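Local coordinates for protein Baccell_00875 (Bacteroides cellulosilyticus DSM 14838, PDB 5NO8) that probably acts as a polysaccharide lyase on the L-rhamnose–glucuronic acid caps of complex arabinogalactan proteins, at residues 333-338 and 649-654; 340-345 and 686-691; 643-648 and 681-686. One frame throughout, in Å; residues are numbered along the deposited sequence.

Contact 1. Residues 333-338 and 649-654; sequences LVISNT and FFEDGK
E651 reaches across to S336 from the second position of a type I beta turn, F650 to G653, and meets the chain just where strand 326-335 gives way to the N-cap of helix 338-352. Its CB points toward the strand end. CG lies anti to the carbonyl carbon (chi1 -62°), and a bend at chi2 swings the carboxylate carbon CD to 3.4 Å from S336 OG. The two oxygens then divide the work. OE2 accepts the backbone N-H of S336 at 2.9 Å in a nearly straight bond (168°), the donor standing above the carboxylate plane, and it also rests 3.5 Å from I335 CB. OE1 takes the hydroxyl of S336 and forms a salt bridge with K344. Serine suits this place because its short side chain presents OG to the same carboxylate that holds its amide. Replacing E651 by an alanine would probably leave the amide and hydroxyl of S336 without this acceptor and K344 without its mate. The S336 OG to E651 OE1 bond is short, 2.6 Å, and enters on the syn side, slightly out of the carboxylate plane.

Contact 2. Residues 340-345 and 686-691; sequences DLIRKR and YYLLVN
I342 joins two helices by resting a single methyl, CD1, against Y687 and L688, and what passes between the segments is apolar. The backbones stay well apart, with the CA atoms of I342 and L688 9.8 Å from each other, so long side chains have to bridge the gap. Isoleucine does this with CG1 anti to its carbonyl carbon and an extended second torsion (177°), which sends CD1 straight out toward the other helix. That methyl lies 3.9 Å from both CD1 and CE1 of Y687, the two side chains crossing obliquely. It also comes to 4.3 Å from L688 CD2, a looser contact.

Hydrogen bonding is internal to the second helix and sets the N691 amide over the tyrosine ring. Y687 CG is anti to the backbone N (chi1 -178°), and the ring lies beneath that amide, whose ND2 sits 3.3 Å above the ring plane, over its centre. The same ND2 donates to Y687 O at 3.1 Å, while N691 N reaches that carbonyl from the opposite face. Asparagine therefore suits its place one turn on: it covers the ring and gives the carbonyl a second donor. At the far end of the ring, Y687 OH is hydrogen-bonded to a bound glycerol.

The arrangement is apolar helix-helix packing within the helical domain, consistent with an alpha/alpha toroid, and a salt bridge from R345 to D681 adds a charged tie nearby. Around this core, helix 396-409 touches both I342 and L688, through Q405 on one and L401, K404 and L408 on the other. Helix 632-644 backs Y687 and N691 through V642, and helix 615-629 covers L689, so that helix 682-692 is packed among helices 338-352, 396-409, 615-629 and 632-644.

Contact 3. Residues 643-648 and 681-686; sequences RNNLCL and DWALVY
N645 and A683 bring the two backbones to 6.5 Å, CA to CA, where the chain leaving helix 632-644 tightens into a 3-10 turn at 646-648 and passes the first turn of helix 682-692. Both segments show the tight i to i+3 hydrogen bond of such places: L646 N donates to R643 O at 3.0 Å, and D681 O accepts from L684 N as well as from V685 N.

The near approach depends on small groups. A683 turns its methyl toward the other segment, and its CB meets N645 CB at 4.0 Å. Alanine suits the close approach, its methyl lying against N645 and T616 of helix 615-629. N645 shows only its CB to this methyl; its amide ND2 is held elsewhere, by S615 OG and by the carbonyl of V641, so the amide nitrogen of this buried side chain has its partners.

Beside this pair the two leucines meet through their branch ends. L646 CD2 touches L684 CD2 at 3.7 Å, the side chains crossing at about a right angle. Neither CB bond points straight at the partner. CG is anti to the carbonyl carbon (chi1 -66° in L646), and the second torsion near 180° in both extends CD1, so the contact is made by the other branch, CD2, which suits a flexible, branched apolar residue. L684 also rests on I342 and on L401, linking the contact to helices 338-352 and 396-409.

Helix 682-692, the last of the chain, thus lies against the early helices 338-352 and 396-409 and the late pair 615-629 and 632-644. Such closure of early on late helices is consistent with an alpha/alpha toroid, a fold used by several polysaccharide lyase families.

Overall arrangement
The three contacts form one cluster where the beta domain hands over to the helical one. Contacts 2 and 3 have centres about 7 Å apart and share helix 682-692; contact 1 lies about 11 Å from each, centre to centre. Charged pairs tie them together: K344 NZ of contact 2 is 2.9 Å from E651 OE1 of contact 1, and R345 NE is 2.8 Å from D681 OD1 of contact 3. F649 of contact 1 packs on contact 3, its CZ 3.6 Å from L684 CG. Bound glycerol, probably from the crystallisation liquor, lies about 3 Å from the Y687 side chain of contact 2 and about 5 Å from the L646 side chain of contact 3.

Contact 1. Residues 333-338 and 649-654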
loop_
_atom_site.group_PDB
_atom_site.type_symbol
_atom_site.label_atom_id
_atom_site.label_comp_id
_atom_site.label_asym_id
_atom_site.label_seq_id
_atom_site.Cartn_x
_atom_site.Cartn_y
_atom_site.Cartn_z
ATOM N N LEU A 333 5.201 -0.592 -15.905
ATOM C CA LEU A 333 5.919 0.655 -16.096
ATOM C C LEU A 333 7.262 0.352 -16.736
ATOM O O LEU A 333 7.929 -0.608 -16.341
ATOM C CB LEU A 333 6.170 1.346 -14.744
ATOM C CG LEU A 333 6.897 2.676 -14.742
ATOM C CD1 LEU A 333 6.103 3.770 -15.424
ATOM C CD2 LEU A 333 7.221 3.115 -13.305
ATOM N N VAL A 334 7.643 1.181 -17.695
ATOM C CA VAL A 334 8.978 1.166 -18.277
ATOM C C VAL A 334 9.755 2.407 -17.876
ATOM O O VAL A 334 9.276 3.554 -18.036
ATOM C CB VAL A 334 8.934 1.002 -19.823
ATOM C CG1 VAL A 334 10.352 0.890 -20.384
ATOM C CG2 VAL A 334 8.168 -0.238 -20.169
ATOM N N ILE A 335 10.962 2.185 -17.357
ATOM C CA ILE A 335 11.853 3.286 -16.983
ATOM C C ILE A 335 13.073 3.215 -17.922
ATOM O O ILE A 335 13.295 2.185 -18.528
ATOM C CB ILE A 335 12.259 3.228 -15.498
ATOM C CG1 ILE A 335 13.097 1.994 -15.203
ATOM C CG2 ILE A 335 11.019 3.260 -14.598
ATOM C CD1 ILE A 335 13.672 1.990 -13.804
ATOM N N SER A 336 13.866 4.281 -18.002
ATOM C CA SER A 336 15.045 4.317 -18.877
ATOM C C SER A 336 15.989 3.218 -18.448
ATOM O O SER A 336 16.245 2.263 -19.192
ATOM C CB SER A 336 15.774 5.678 -18.780
ATOM O OG SER A 336 16.111 6.015 -17.404
ATOM N N ASN A 337 16.512 3.359 -17.232
ATOM C CA ASN A 337 17.182 2.273 -16.527
ATOM C C ASN A 337 17.401 2.676 -15.079
ATOM O O ASN A 337 17.479 3.869 -14.750
ATOM C CB ASN A 337 18.507 1.839 -17.157
ATOM C CG ASN A 337 19.592 2.872 -17.005
ATOM O OD1 ASN A 337 20.318 2.902 -16.005
ATOM N ND2 ASN A 337 19.714 3.717 -18.007
ATOM N N THR A 338 17.478 1.661 -14.247
ATOM C CA THR A 338 17.384 1.818 -12.839
ATOM C C THR A 338 18.552 2.565 -12.271
ATOM O O THR A 338 18.357 3.431 -11.449
ATOM C CB THR A 338 17.244 0.456 -12.150
ATOM O OG1 THR A 338 16.191 -0.255 -12.810
ATOM C CG2 THR A 338 16.899 0.624 -10.721
ATOM N N PHE A 649 9.706 7.782 -8.484
ATOM C CA PHE A 649 10.887 8.537 -8.918
ATOM C C PHE A 649 10.804 8.721 -10.417
ATOM O O PHE A 649 10.544 7.752 -11.154
ATOM C CB PHE A 649 12.148 7.749 -8.514
ATOM C CG PHE A 649 12.174 7.464 -7.052
ATOM C CD1 PHE A 649 12.625 8.433 -6.163
ATOM C CD2 PHE A 649 11.669 6.273 -6.553
ATOM C CE1 PHE A 649 12.554 8.214 -4.790
ATOM C CE2 PHE A 649 11.611 6.051 -5.177
ATOM C CZ PHE A 649 12.061 7.029 -4.304
ATOM N N PHE A 650 10.980 9.961 -10.845
ATOM C CA PHE A 650 10.782 10.349 -12.225
ATOM C C PHE A 650 12.103 10.595 -12.955
ATOM O O PHE A 650 13.163 10.798 -12.327
ATOM C CB PHE A 650 9.863 11.580 -12.258
ATOM C CG PHE A 650 8.616 11.403 -11.409
ATOM C CD1 PHE A 650 7.793 10.287 -11.597
ATOM C CD2 PHE A 650 8.335 12.273 -10.382
ATOM C CE1 PHE A 650 6.675 10.087 -10.799
ATOM C CE2 PHE A 650 7.214 12.096 -9.584
ATOM C CZ PHE A 650 6.389 10.986 -9.792
ATOM N N GLU A 651 12.031 10.625 -14.277
ATOM C CA GLU A 651 13.230 10.634 -15.119
ATOM C C GLU A 651 13.957 11.965 -15.117
ATOM O O GLU A 651 15.041 12.041 -15.670
ATOM C CB GLU A 651 12.912 10.249 -16.564
ATOM C CG GLU A 651 12.345 8.843 -16.730
ATOM C CD GLU A 651 13.349 7.728 -16.586
ATOM O OE1 GLU A 651 14.588 8.002 -16.576
ATOM O OE2 GLU A 651 12.879 6.557 -16.498
ATOM N N ASP A 652 13.362 13.007 -14.541
ATOM C CA ASP A 652 14.075 14.271 -14.317
ATOM C C ASP A 652 14.653 14.399 -12.916
ATOM O O ASP A 652 15.096 15.479 -12.556
ATOM C CB ASP A 652 13.155 15.468 -14.640
ATOM C CG ASP A 652 11.843 15.455 -13.839
ATOM O OD1 ASP A 652 11.594 14.505 -13.046
ATOM O OD2 ASP A 652 11.025 16.384 -14.053
ATOM N N GLY A 653 14.592 13.336 -12.115
ATOM C CA GLY A 653 15.121 13.342 -10.770
ATOM C C GLY A 653 14.127 13.735 -9.703
ATOM O O GLY A 653 14.450 13.646 -8.537
ATOM N N LYS A 654 12.937 14.199 -10.098
ATOM C CA LYS A 654 11.889 14.551 -9.129
ATOM C C LYS A 654 11.328 13.257 -8.525
ATOM O O LYS A 654 11.528 12.151 -9.055
ATOM C CB LYS A 654 10.785 15.370 -9.793
ATOM C CG LYS A 654 11.211 16.792 -10.099
ATOM C CD LYS A 654 10.135 17.562 -10.872
ATOM C CE LYS A 654 10.455 19.052 -10.968
ATOM N NZ LYS A 654 9.354 19.803 -11.627
#

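Contact 2. Residues 340-345 and 686-691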
loop_
_atom_site.group_PDB
_atom_site.type_symbol
_atom_site.label_atom_id
_atom_site.label_comp_id
_atom_site.label_asym_id
_atom_site.label_seq_id
_atom_site.Cartn_x
_atom_site.Cartn_y
_atom_site.Cartn_z
ATOM N N ASP A 340 20.470 4.808 -13.683
ATOM C CA ASP A 340 20.364 6.220 -14.046
ATOM C C ASP A 340 19.219 6.892 -13.273
ATOM O O ASP A 340 19.314 8.081 -12.952
ATOM C CB ASP A 340 20.089 6.431 -15.551
ATOM C CG ASP A 340 21.288 6.123 -16.450
ATOM O OD1 ASP A 340 22.423 5.949 -15.944
ATOM O OD2 ASP A 340 21.082 6.057 -17.699
ATOM N N LEU A 341 18.129 6.156 -13.040
ATOM C CA LEU A 341 17.000 6.701 -12.262
ATOM C C LEU A 341 17.489 7.147 -10.873
ATOM O O LEU A 341 17.202 8.250 -10.441
ATOM C CB LEU A 341 15.854 5.687 -12.129
ATOM C CG LEU A 341 14.519 6.236 -11.601
ATOM C CD1 LEU A 341 13.959 7.314 -12.535
ATOM C CD2 LEU A 341 13.476 5.134 -11.445
ATOM N N ILE A 342 18.255 6.281 -10.219
ATOM C CA ILE A 342 18.754 6.542 -8.881
ATOM C C ILE A 342 19.780 7.677 -8.905
ATOM O O ILE A 342 19.739 8.543 -8.062
ATOM C CB ILE A 342 19.320 5.274 -8.236
ATOM C CG1 ILE A 342 18.203 4.229 -8.081
ATOM C CG2 ILE A 342 19.992 5.594 -6.904
ATOM C CD1 ILE A 342 18.683 2.914 -7.515
ATOM N N ARG A 343 20.679 7.669 -9.894
ATOM C CA ARG A 343 21.663 8.723 -10.059
ATOM C C ARG A 343 20.988 10.067 -10.222
ATOM O O ARG A 343 21.373 11.027 -9.566
ATOM C CB ARG A 343 22.528 8.466 -11.296
ATOM C CG ARG A 343 23.601 9.522 -11.496
ATOM C CD ARG A 343 24.083 9.548 -12.910
ATOM N NE ARG A 343 23.303 10.512 -13.662
ATOM C CZ ARG A 343 22.673 10.287 -14.803
ATOM N NH1 ARG A 343 22.687 9.090 -15.409
ATOM N NH2 ARG A 343 22.014 11.293 -15.347
ATOM N N LYS A 344 19.951 10.120 -11.054
ATOM C CA LYS A 344 19.260 11.374 -11.285
ATOM C C LYS A 344 18.560 11.855 -10.009
ATOM O O LYS A 344 18.554 13.041 -9.737
ATOM C CB LYS A 344 18.276 11.251 -12.434
ATOM C CG LYS A 344 19.008 11.191 -13.784
ATOM C CD LYS A 344 18.068 11.240 -14.959
ATOM C CE LYS A 344 17.324 9.939 -15.168
ATOM N NZ LYS A 344 16.675 9.979 -16.518
ATOM N N ARG A 345 17.980 10.937 -9.258
ATOM C CA ARG A 345 17.297 11.310 -8.021
ATOM C C ARG A 345 18.287 11.888 -7.000
ATOM O O ARG A 345 18.042 12.917 -6.391
ATOM C CB ARG A 345 16.574 10.113 -7.397
ATOM C CG ARG A 345 15.906 10.405 -6.052
ATOM C CD ARG A 345 14.942 11.561 -6.193
ATOM N NE ARG A 345 14.419 12.026 -4.922
ATOM C CZ ARG A 345 13.979 13.252 -4.717
ATOM N NH1 ARG A 345 13.930 14.173 -5.690
ATOM N NH2 ARG A 345 13.575 13.567 -3.501
ATOM N N TYR A 686 15.901 1.315 0.883
ATOM C CA TYR A 686 15.603 -0.087 0.969
ATOM C C TYR A 686 15.837 -0.847 -0.334
ATOM O O TYR A 686 16.180 -2.044 -0.309
ATOM C CB TYR A 686 14.206 -0.289 1.557
ATOM C CG TYR A 686 14.233 -0.041 3.049
ATOM C CD1 TYR A 686 14.920 -0.904 3.893
ATOM C CD2 TYR A 686 13.682 1.092 3.589
ATOM C CE1 TYR A 686 14.973 -0.681 5.262
ATOM C CE2 TYR A 686 13.727 1.332 4.960
ATOM C CZ TYR A 686 14.364 0.432 5.784
ATOM O OH TYR A 686 14.397 0.669 7.129
ATOM N N TYR A 687 15.706 -0.152 -1.465
ATOM C CA TYR A 687 16.060 -0.725 -2.755
ATOM C C TYR A 687 17.541 -1.148 -2.729
ATOM O O TYR A 687 17.880 -2.243 -3.151
ATOM C CB TYR A 687 15.823 0.272 -3.883
ATOM C CG TYR A 687 16.136 -0.299 -5.222
ATOM C CD1 TYR A 687 17.432 -0.302 -5.710
ATOM C CD2 TYR A 687 15.139 -0.901 -5.991
ATOM C CE1 TYR A 687 17.728 -0.864 -6.949
ATOM C CE2 TYR A 687 15.435 -1.469 -7.203
ATOM C CZ TYR A 687 16.732 -1.441 -7.673
ATOM O OH TYR A 687 16.998 -2.042 -8.894
ATOM N N LEU A 688 18.382 -0.268 -2.219
ATOM C CA LEU A 688 19.828 -0.530 -2.147
ATOM C C LEU A 688 20.206 -1.539 -1.083
ATOM O O LEU A 688 21.169 -2.278 -1.275
ATOM C CB LEU A 688 20.607 0.761 -1.988
ATOM C CG LEU A 688 20.480 1.683 -3.205
ATOM C CD1 LEU A 688 21.082 3.018 -2.953
ATOM C CD2 LEU A 688 21.097 1.070 -4.465
ATOM N N LEU A 689 19.437 -1.626 0.001
ATOM C CA LEU A 689 19.593 -2.740 0.939
ATOM C C LEU A 689 19.328 -4.084 0.287
ATOM O O LEU A 689 20.157 -5.006 0.311
ATOM C CB LEU A 689 18.661 -2.559 2.149
ATOM C CG LEU A 689 18.738 -3.722 3.157
ATOM C CD1 LEU A 689 20.081 -3.635 3.894
ATOM C CD2 LEU A 689 17.580 -3.636 4.118
ATOM N N VAL A 690 18.158 -4.202 -0.339
ATOM C CA VAL A 690 17.714 -5.442 -0.907
ATOM C C VAL A 690 18.622 -5.913 -2.032
ATOM O O VAL A 690 18.903 -7.107 -2.114
ATOM C CB VAL A 690 16.267 -5.318 -1.429
ATOM C CG1 VAL A 690 15.880 -6.462 -2.351
ATOM C CG2 VAL A 690 15.317 -5.219 -0.249
ATOM N N ASN A 691 19.053 -4.982 -2.885
ATOM C CA ASN A 691 19.783 -5.350 -4.095
ATOM C C ASN A 691 21.294 -5.393 -3.923
ATOM O O ASN A 691 21.956 -6.088 -4.680
ATOM C CB ASN A 691 19.380 -4.460 -5.251
ATOM C CG ASN A 691 18.038 -4.868 -5.795
ATOM O OD1 ASN A 691 17.916 -5.962 -6.363
ATOM N ND2 ASN A 691 17.003 -4.073 -5.521
#

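Contact 3. Residues 643-648 and 681-686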
loop_
_atom_site.group_PDB
_atom_site.type_symbol
_atom_site.label_atom_id
_atom_site.label_comp_id
_atom_site.label_asym_id
_atom_site.label_seq_id
_atom_site.Cartn_x
_atom_site.Cartn_y
_atom_site.Cartn_z
ATOM N N ARG A 643 11.379 -2.872 -6.359
ATOM C CA ARG A 643 11.273 -2.505 -7.774
ATOM C C ARG A 643 9.972 -1.737 -8.051
ATOM O O ARG A 643 9.955 -0.709 -8.748
ATOM C CB ARG A 643 11.342 -3.776 -8.620
ATOM C CG ARG A 643 11.076 -3.580 -10.065
ATOM C CD ARG A 643 11.626 -4.746 -10.863
ATOM N NE ARG A 643 10.922 -5.964 -10.501
ATOM C CZ ARG A 643 11.451 -7.102 -10.062
ATOM N NH1 ARG A 643 12.761 -7.266 -9.938
ATOM N NH2 ARG A 643 10.657 -8.132 -9.815
ATOM N N ASN A 644 8.889 -2.191 -7.429
ATOM C CA ASN A 644 7.589 -1.588 -7.699
ATOM C C ASN A 644 7.472 -0.182 -7.120
ATOM O O ASN A 644 6.679 0.620 -7.615
ATOM C CB ASN A 644 6.471 -2.522 -7.241
ATOM C CG ASN A 644 6.375 -3.762 -8.093
ATOM O OD1 ASN A 644 6.928 -3.815 -9.198
ATOM N ND2 ASN A 644 5.722 -4.792 -7.576
ATOM N N ASN A 645 8.278 0.136 -6.104
ATOM C CA ASN A 645 8.316 1.468 -5.578
ATOM C C ASN A 645 9.123 2.446 -6.428
ATOM O O ASN A 645 9.134 3.636 -6.167
ATOM C CB ASN A 645 8.794 1.468 -4.132
ATOM C CG ASN A 645 7.719 1.096 -3.156
ATOM O OD1 ASN A 645 7.222 1.968 -2.438
ATOM N ND2 ASN A 645 7.378 -0.187 -3.083
ATOM N N LEU A 646 9.779 1.969 -7.474
ATOM C CA LEU A 646 10.493 2.876 -8.365
ATOM C C LEU A 646 9.595 3.844 -9.090
ATOM O O LEU A 646 10.082 4.855 -9.580
ATOM C CB LEU A 646 11.346 2.125 -9.388
ATOM C CG LEU A 646 12.514 1.336 -8.809
ATOM C CD1 LEU A 646 13.115 0.495 -9.915
ATOM C CD2 LEU A 646 13.540 2.262 -8.175
ATOM N N CYS A 647 8.286 3.570 -9.155
ATOM C CA CYS A 647 7.371 4.499 -9.807
ATOM C C CYS A 647 7.263 5.854 -9.113
ATOM O O CYS A 647 6.806 6.804 -9.725
ATOM C CB CYS A 647 6.003 3.887 -9.987
ATOM S SG CYS A 647 5.131 3.629 -8.424
ATOM N N LEU A 648 7.757 5.968 -7.881
ATOM C CA LEU A 648 7.731 7.244 -7.147
ATOM C C LEU A 648 8.824 8.218 -7.582
ATOM O O LEU A 648 8.887 9.331 -7.082
ATOM C CB LEU A 648 7.862 6.965 -5.656
ATOM C CG LEU A 648 6.754 6.129 -5.013
ATOM C CD1 LEU A 648 7.230 5.634 -3.659
ATOM C CD2 LEU A 648 5.453 6.906 -4.912
ATOM N N ASP A 681 12.272 8.966 -0.218
ATOM C CA ASP A 681 13.613 8.489 -0.583
ATOM C C ASP A 681 14.045 7.272 0.225
ATOM O O ASP A 681 14.909 6.516 -0.208
ATOM C CB ASP A 681 14.600 9.637 -0.566
ATOM C CG ASP A 681 14.266 10.650 -1.635
ATOM O OD1 ASP A 681 14.093 10.235 -2.808
ATOM O OD2 ASP A 681 14.105 11.842 -1.333
ATOM N N TRP A 682 13.388 7.010 1.363
ATOM C CA TRP A 682 13.518 5.703 2.004
ATOM C C TRP A 682 13.266 4.496 1.085
ATOM O O TRP A 682 13.824 3.427 1.292
ATOM C CB TRP A 682 12.596 5.583 3.249
ATOM C CG TRP A 682 13.020 6.431 4.385
ATOM C CD1 TRP A 682 12.430 7.569 4.813
ATOM C CD2 TRP A 682 14.145 6.209 5.248
ATOM N NE1 TRP A 682 13.105 8.082 5.899
ATOM C CE2 TRP A 682 14.172 7.274 6.176
ATOM C CE3 TRP A 682 15.148 5.241 5.299
ATOM C CZ2 TRP A 682 15.170 7.388 7.168
ATOM C CZ3 TRP A 682 16.152 5.357 6.287
ATOM C CH2 TRP A 682 16.124 6.420 7.219
ATOM N N ALA A 683 12.401 4.638 0.076
ATOM C CA ALA A 683 12.202 3.516 -0.825
ATOM C C ALA A 683 13.505 3.127 -1.518
ATOM O O ALA A 683 13.743 1.947 -1.734
ATOM C CB ALA A 683 11.098 3.801 -1.829
ATOM N N LEU A 684 14.340 4.104 -1.845
ATOM C CA LEU A 684 15.621 3.813 -2.497
ATOM C C LEU A 684 16.665 3.339 -1.483
ATOM O O LEU A 684 17.509 2.514 -1.795
ATOM C CB LEU A 684 16.106 5.009 -3.295
ATOM C CG LEU A 684 15.260 5.380 -4.512
ATOM C CD1 LEU A 684 15.870 6.605 -5.189
ATOM C CD2 LEU A 684 15.099 4.211 -5.470
ATOM N N VAL A 685 16.572 3.825 -0.249
ATOM C CA VAL A 685 17.380 3.248 0.829
ATOM C C VAL A 685 17.163 1.748 0.925
ATOM O O VAL A 685 18.114 0.965 1.015
ATOM C CB VAL A 685 17.081 3.932 2.190
ATOM C CG1 VAL A 685 17.768 3.195 3.349
ATOM C CG2 VAL A 685 17.461 5.401 2.170
ATOM N N TYR A 686 15.901 1.315 0.883
ATOM C CA TYR A 686 15.603 -0.087 0.969
ATOM C C TYR A 686 15.837 -0.847 -0.334
ATOM O O TYR A 686 16.180 -2.044 -0.309
ATOM C CB TYR A 686 14.206 -0.289 1.557
ATOM C CG TYR A 686 14.233 -0.041 3.049
ATOM C CD1 TYR A 686 14.920 -0.904 3.893
ATOM C CD2 TYR A 686 13.682 1.092 3.589
ATOM C CE1 TYR A 686 14.973 -0.681 5.262
ATOM C CE2 TYR A 686 13.727 1.332 4.960
ATOM C CZ TYR A 686 14.364 0.432 5.784
ATOM O OH TYR A 686 14.397 0.669 7.129
#